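Local coordinates for protein phytochromobilin synthase (PDB 6KME) that probably reduces biliverdin IX alpha to phytochromobilin with electrons from ferredoxin, supplying the chromophore of the plant photoreceptor phytochrome, at residues Lys80-Arg85 with Ala101-Pro106; Phe108-Phe113 with Gly207-Ser212. The protein carries 1 engineered substitution. One frame throughout, in Å; residues are numbered along the deposited sequence.

Contact 1 of 2, residues Lys80-Arg85 with Ala101-Pro106; sequences KIRLLR and AAFPKP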
# COMPACT_ATOMS: atom_id res chain seq x y z
N LYS A 80 7.52 6.16 -15.75
CA LYS A 80 7.19 4.77 -15.40
C LYS A 80 6.11 4.65 -14.33
O LYS A 80 5.68 3.52 -14.05
CB LYS A 80 8.45 4.03 -14.93
CG LYS A 80 9.59 4.04 -15.98
CD LYS A 80 10.84 3.36 -15.44
CE LYS A 80 12.01 3.46 -16.45
NZ LYS A 80 13.22 2.81 -15.85
N ILE A 81 5.66 5.75 -13.75
CA ILE A 81 4.75 5.74 -12.61
C ILE A 81 3.39 6.24 -13.09
O ILE A 81 3.25 7.41 -13.47
CB ILE A 81 5.28 6.60 -11.45
CG1 ILE A 81 6.67 6.11 -11.05
CG2 ILE A 81 4.32 6.56 -10.24
CD1 ILE A 81 7.38 7.03 -10.10
N ARG A 82 2.40 5.35 -13.08
CA ARG A 82 1.03 5.77 -13.40
C ARG A 82 0.51 6.78 -12.38
O ARG A 82 -0.14 7.77 -12.74
CB ARG A 82 0.11 4.54 -13.46
CG ARG A 82 -1.31 4.82 -13.93
CD ARG A 82 -2.16 3.58 -13.95
NE ARG A 82 -2.40 3.03 -12.60
CZ ARG A 82 -3.28 3.51 -11.73
NH1 ARG A 82 -4.02 4.56 -12.05
NH2 ARG A 82 -3.43 2.93 -10.54
N LEU A 83 0.78 6.56 -11.09
CA LEU A 83 0.22 7.41 -10.05
C LEU A 83 1.07 7.30 -8.80
O LEU A 83 1.26 6.20 -8.27
CB LEU A 83 -1.23 7.04 -9.74
CG LEU A 83 -1.83 7.86 -8.59
CD1 LEU A 83 -1.76 9.38 -8.88
CD2 LEU A 83 -3.27 7.42 -8.31
N LEU A 84 1.58 8.42 -8.33
CA LEU A 84 2.19 8.53 -7.01
C LEU A 84 1.29 9.46 -6.21
O LEU A 84 1.09 10.61 -6.59
CB LEU A 84 3.60 9.11 -7.09
CG LEU A 84 4.41 9.27 -5.81
CD1 LEU A 84 4.74 7.91 -5.25
CD2 LEU A 84 5.71 10.05 -6.09
N ARG A 85 0.73 8.95 -5.10
CA ARG A 85 -0.27 9.74 -4.39
C ARG A 85 -0.13 9.55 -2.88
O ARG A 85 0.26 8.48 -2.40
CB ARG A 85 -1.70 9.42 -4.89
CG ARG A 85 -2.48 8.37 -4.09
CD ARG A 85 -1.92 6.97 -4.27
NE ARG A 85 -2.73 5.92 -3.61
CZ ARG A 85 -2.65 5.60 -2.32
NH1 ARG A 85 -1.82 6.26 -1.53
NH2 ARG A 85 -3.40 4.62 -1.82
N ALA A 101 1.50 5.71 -1.77
CA ALA A 101 1.66 4.58 -2.68
C ALA A 101 2.19 5.05 -4.03
O ALA A 101 1.92 6.17 -4.48
CB ALA A 101 0.33 3.84 -2.91
N ALA A 102 2.93 4.16 -4.68
CA ALA A 102 3.40 4.35 -6.05
C ALA A 102 2.87 3.20 -6.90
O ALA A 102 3.19 2.03 -6.63
CB ALA A 102 4.92 4.42 -6.11
N PHE A 103 2.05 3.54 -7.89
CA PHE A 103 1.48 2.57 -8.82
C PHE A 103 2.21 2.68 -10.15
O PHE A 103 2.20 3.77 -10.76
CB PHE A 103 -0.01 2.83 -9.03
CG PHE A 103 -0.85 2.73 -7.76
CD1 PHE A 103 -0.66 1.70 -6.86
CD2 PHE A 103 -1.84 3.67 -7.50
CE1 PHE A 103 -1.44 1.61 -5.71
CE2 PHE A 103 -2.63 3.58 -6.35
CZ PHE A 103 -2.42 2.56 -5.45
N PRO A 104 2.80 1.60 -10.67
CA PRO A 104 3.49 1.69 -11.96
C PRO A 104 2.53 1.62 -13.14
O PRO A 104 1.40 1.13 -13.04
CB PRO A 104 4.42 0.46 -11.94
CG PRO A 104 3.72 -0.53 -11.05
CD PRO A 104 2.94 0.28 -10.03
N LYS A 105 3.00 2.15 -14.28
CA LYS A 105 2.30 1.90 -15.52
C LYS A 105 2.41 0.42 -15.85
O LYS A 105 3.39 -0.23 -15.50
CB LYS A 105 2.87 2.76 -16.65
CG LYS A 105 2.60 4.25 -16.46
CD LYS A 105 3.21 5.12 -17.55
CE LYS A 105 3.04 6.60 -17.21
NZ LYS A 105 3.73 7.48 -18.19
N PRO A 106 1.38 -0.16 -16.49
CA PRO A 106 1.38 -1.61 -16.72
C PRO A 106 2.54 -2.12 -17.56
O PRO A 106 2.83 -3.32 -17.52
CB PRO A 106 0.04 -1.85 -17.42
CG PRO A 106 -0.82 -0.71 -16.98
CD PRO A 106 0.11 0.47 -16.89
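Lys80 starts the pairing through its carbonyl: Lys105 N donates to Lys80 O at 3.0 Å. Lys80 CB points away from 101-106, and NZ is held by Met209 O and Ser212 O. Ile81 follows opposite Pro104 in a non-hydrogen-bonded pair, where Ile81 CG2 rests 3.5 Å from Phe103 O. At Arg82 the register slips by one residue. Arg82 and Leu83 both face Phe103, a classic beta bulge, so that Phe103 O takes a weak bond from Arg82 N and a straighter one from Leu83 N, the latter 3.1 Å long. With CG anti to the backbone N (chi1 -173°) and the chain bent at chi3, the Arg82 guanidinium swings back to Phe103. There Arg82 NH2 lies 3.5 Å from Phe103 CD2, the two planes only 7° apart, while Pro104 O sits at the guanidinium edge. Beyond the bulge the antiparallel hairpin of strands 81-91 and 96-104 is regular. Phe103 N returns a bond of 2.8 Å to Leu83 O, and Leu83 lies alongside the Phe103 ring on the face covered by helix 218-238. Leu84 turns to the other face, toward helix 188-211, and its CD1 packs 3.6 Å from Ala102 CB. Arg85 closes the register in a reciprocal bonded pair with Ala101. Its guanidinium has Ala101 CB over one face, 3.4 Å above the plane, and stands at 90° to the Phe103 ring. Leu262 O accepts from NE. The chemistry implies that hydrogen bonds position both arginines: Gln228 OE1 and Asn264 O hold Arg82 NH2 beside Phe103, whereas the buried charge of Arg85 is probably balanced by the salt bridge from NH1 to Asp99.

Contact 2 of 2, residues Phe108-Phe113 with Gly207-Ser212; sequences FDLPIF and GLMDRS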
# COMPACT_ATOMS: atom_id res chain seq x y z
N PHE A 108 5.59 -1.52 -16.91
CA PHE A 108 6.70 -1.71 -15.97
C PHE A 108 6.21 -2.55 -14.80
O PHE A 108 5.52 -2.04 -13.91
CB PHE A 108 7.23 -0.36 -15.51
CG PHE A 108 7.65 0.53 -16.65
CD1 PHE A 108 8.94 0.46 -17.16
CD2 PHE A 108 6.74 1.39 -17.24
CE1 PHE A 108 9.32 1.27 -18.22
CE2 PHE A 108 7.12 2.20 -18.31
CZ PHE A 108 8.41 2.14 -18.80
N ASP A 109 6.61 -3.82 -14.77
CA ASP A 109 6.05 -4.76 -13.80
C ASP A 109 6.62 -4.60 -12.39
O ASP A 109 6.74 -5.58 -11.64
CB ASP A 109 6.26 -6.20 -14.29
CG ASP A 109 7.72 -6.63 -14.25
OD1 ASP A 109 8.61 -5.76 -14.26
OD2 ASP A 109 7.96 -7.86 -14.21
N LEU A 110 6.93 -3.36 -12.01
CA LEU A 110 7.49 -3.06 -10.69
C LEU A 110 6.54 -3.46 -9.57
O LEU A 110 5.31 -3.45 -9.73
CB LEU A 110 7.79 -1.57 -10.55
CG LEU A 110 9.01 -1.02 -11.27
CD1 LEU A 110 8.75 0.42 -11.66
CD2 LEU A 110 10.21 -1.14 -10.35
N PRO A 111 7.08 -3.76 -8.39
CA PRO A 111 6.24 -3.82 -7.19
C PRO A 111 5.57 -2.47 -6.94
O PRO A 111 6.05 -1.41 -7.36
CB PRO A 111 7.23 -4.18 -6.07
CG PRO A 111 8.36 -4.87 -6.76
CD PRO A 111 8.47 -4.20 -8.12
N ILE A 112 4.44 -2.53 -6.24
CA ILE A 112 3.74 -1.34 -5.78
C ILE A 112 4.31 -0.92 -4.43
O ILE A 112 4.31 -1.71 -3.48
CB ILE A 112 2.23 -1.61 -5.69
CG1 ILE A 112 1.66 -1.74 -7.11
CG2 ILE A 112 1.56 -0.51 -4.89
CD1 ILE A 112 0.27 -2.35 -7.17
N PHE A 113 4.84 0.30 -4.35
CA PHE A 113 5.31 0.80 -3.07
C PHE A 113 4.12 1.17 -2.21
O PHE A 113 3.18 1.82 -2.68
CB PHE A 113 6.24 2.02 -3.23
CG PHE A 113 6.83 2.48 -1.91
CD1 PHE A 113 7.98 1.87 -1.40
CD2 PHE A 113 6.20 3.46 -1.15
CE1 PHE A 113 8.51 2.26 -0.16
CE2 PHE A 113 6.72 3.86 0.08
CZ PHE A 113 7.88 3.25 0.58
N GLY A 207 15.50 2.28 -6.67
CA GLY A 207 16.53 1.52 -7.36
C GLY A 207 15.97 0.45 -8.27
O GLY A 207 16.53 0.18 -9.33
N LEU A 208 14.85 -0.18 -7.86
CA LEU A 208 14.14 -1.07 -8.77
C LEU A 208 13.59 -0.32 -9.97
O LEU A 208 13.67 -0.80 -11.11
CB LEU A 208 13.00 -1.78 -8.02
CG LEU A 208 13.42 -2.70 -6.87
CD1 LEU A 208 12.17 -3.39 -6.32
CD2 LEU A 208 14.45 -3.72 -7.33
N MET A 209 13.01 0.87 -9.73
CA MET A 209 12.51 1.68 -10.84
C MET A 209 13.61 1.98 -11.87
O MET A 209 13.38 1.88 -13.08
CB MET A 209 11.88 2.97 -10.32
CG MET A 209 11.30 3.84 -11.45
SD MET A 209 10.57 5.40 -10.88
CE MET A 209 12.02 6.42 -10.73
N ASP A 210 14.82 2.33 -11.40
CA ASP A 210 15.94 2.59 -12.33
C ASP A 210 16.12 1.46 -13.32
O ASP A 210 16.42 1.70 -14.50
CB ASP A 210 17.26 2.74 -11.58
CG ASP A 210 17.32 3.96 -10.68
OD1 ASP A 210 16.46 4.87 -10.82
OD2 ASP A 210 18.27 4.00 -9.86
N ARG A 211 16.00 0.22 -12.85
CA ARG A 211 16.31 -0.97 -13.64
C ARG A 211 15.10 -1.52 -14.39
O ARG A 211 15.23 -2.52 -15.11
CB ARG A 211 16.89 -2.06 -12.72
CG ARG A 211 18.38 -2.32 -12.94
CD ARG A 211 19.26 -1.18 -12.44
NE ARG A 211 20.68 -1.45 -12.65
CZ ARG A 211 21.49 -1.96 -11.72
NH1 ARG A 211 21.01 -2.26 -10.51
NH2 ARG A 211 22.78 -2.18 -11.98
N SER A 212 13.93 -0.90 -14.25
CA SER A 212 12.72 -1.39 -14.88
C SER A 212 12.71 -1.03 -16.36
O SER A 212 12.71 0.16 -16.71
CB SER A 212 11.49 -0.83 -14.16
OG SER A 212 10.30 -1.42 -14.64
O HOH W 1 10.05 -3.68 -15.70
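Phe108 and Leu110 converge on the hydroxyl of Ser212 from two directions. The Phe108 ring presents its edge, with Ser212 OG lying near the ring plane and 3.4 Å from Phe108 CD1. Leu110 comes from another side, its CG 3.6 Å from the same Ser212 OG. Having OG anti to the backbone N (chi1 -173°) carries the hydroxyl between these two side chains. Leu110 then reaches onward: with chi1 -75° and an unusual chi2 of 149°, its CD2 is laid against the helix backbone, 3.5 Å from Met209 N and equally close to the carbonyl carbon of Leu208. The Leu208 side chain takes part as well, CB lying 3.7 Å from Leu110 CD2. Farther along, Leu208 CD1 touches Pro111 CG at 4.1 Å, the two side chains crossing at about a right angle. In the antiparallel sheet at the centre of this bilin reductase fold, strands 96-104 and 112-119 are neighbours, and residues 108-111 belong to the connection between them. Here that connection is packed against residues 208-212, which include part of helix 188-211, one of the helices that cover the sheet. Pro111 also meets Tyr142, Tyr146 and Tyr147 of helix 141-147, while Pro111 O accepts from Trp205 NE1. No direct hydrogen bond joins the two segments. A water lies 2.9 Å from Asp109 OD1 and also approaches Ser212 OG, though that second distance is too short for the bridge to be beyond doubt. Asp109 OD1 also bonds Tyr146 OH, and Asp109 OD2 forms a salt bridge with Lys145 NZ.

How the contacts relate
Both contacts are largely buried, contact 1 lying the nearer to the chain's centre (about 12 Å from contact centre to chain centre, against about 15 Å for contact 2). Contact 1 lies within the sheet, joining strands 81-91 and 96-104 chiefly through backbone hydrogen bonds. Contact 2 is smaller and follows it along the chain; it sets the connection into strand 112-119 against helix 188-211, relying mainly on apolar side chains around the Ser212 hydroxyl, with no direct hydrogen bond. The two also touch where Ala101 CB packs on Phe113 O and Ala102 O on Ile112 CG2. Helix 188-211 serves both, covering Leu84 and Ala102 of contact 1 and receiving Leu110 in contact 2.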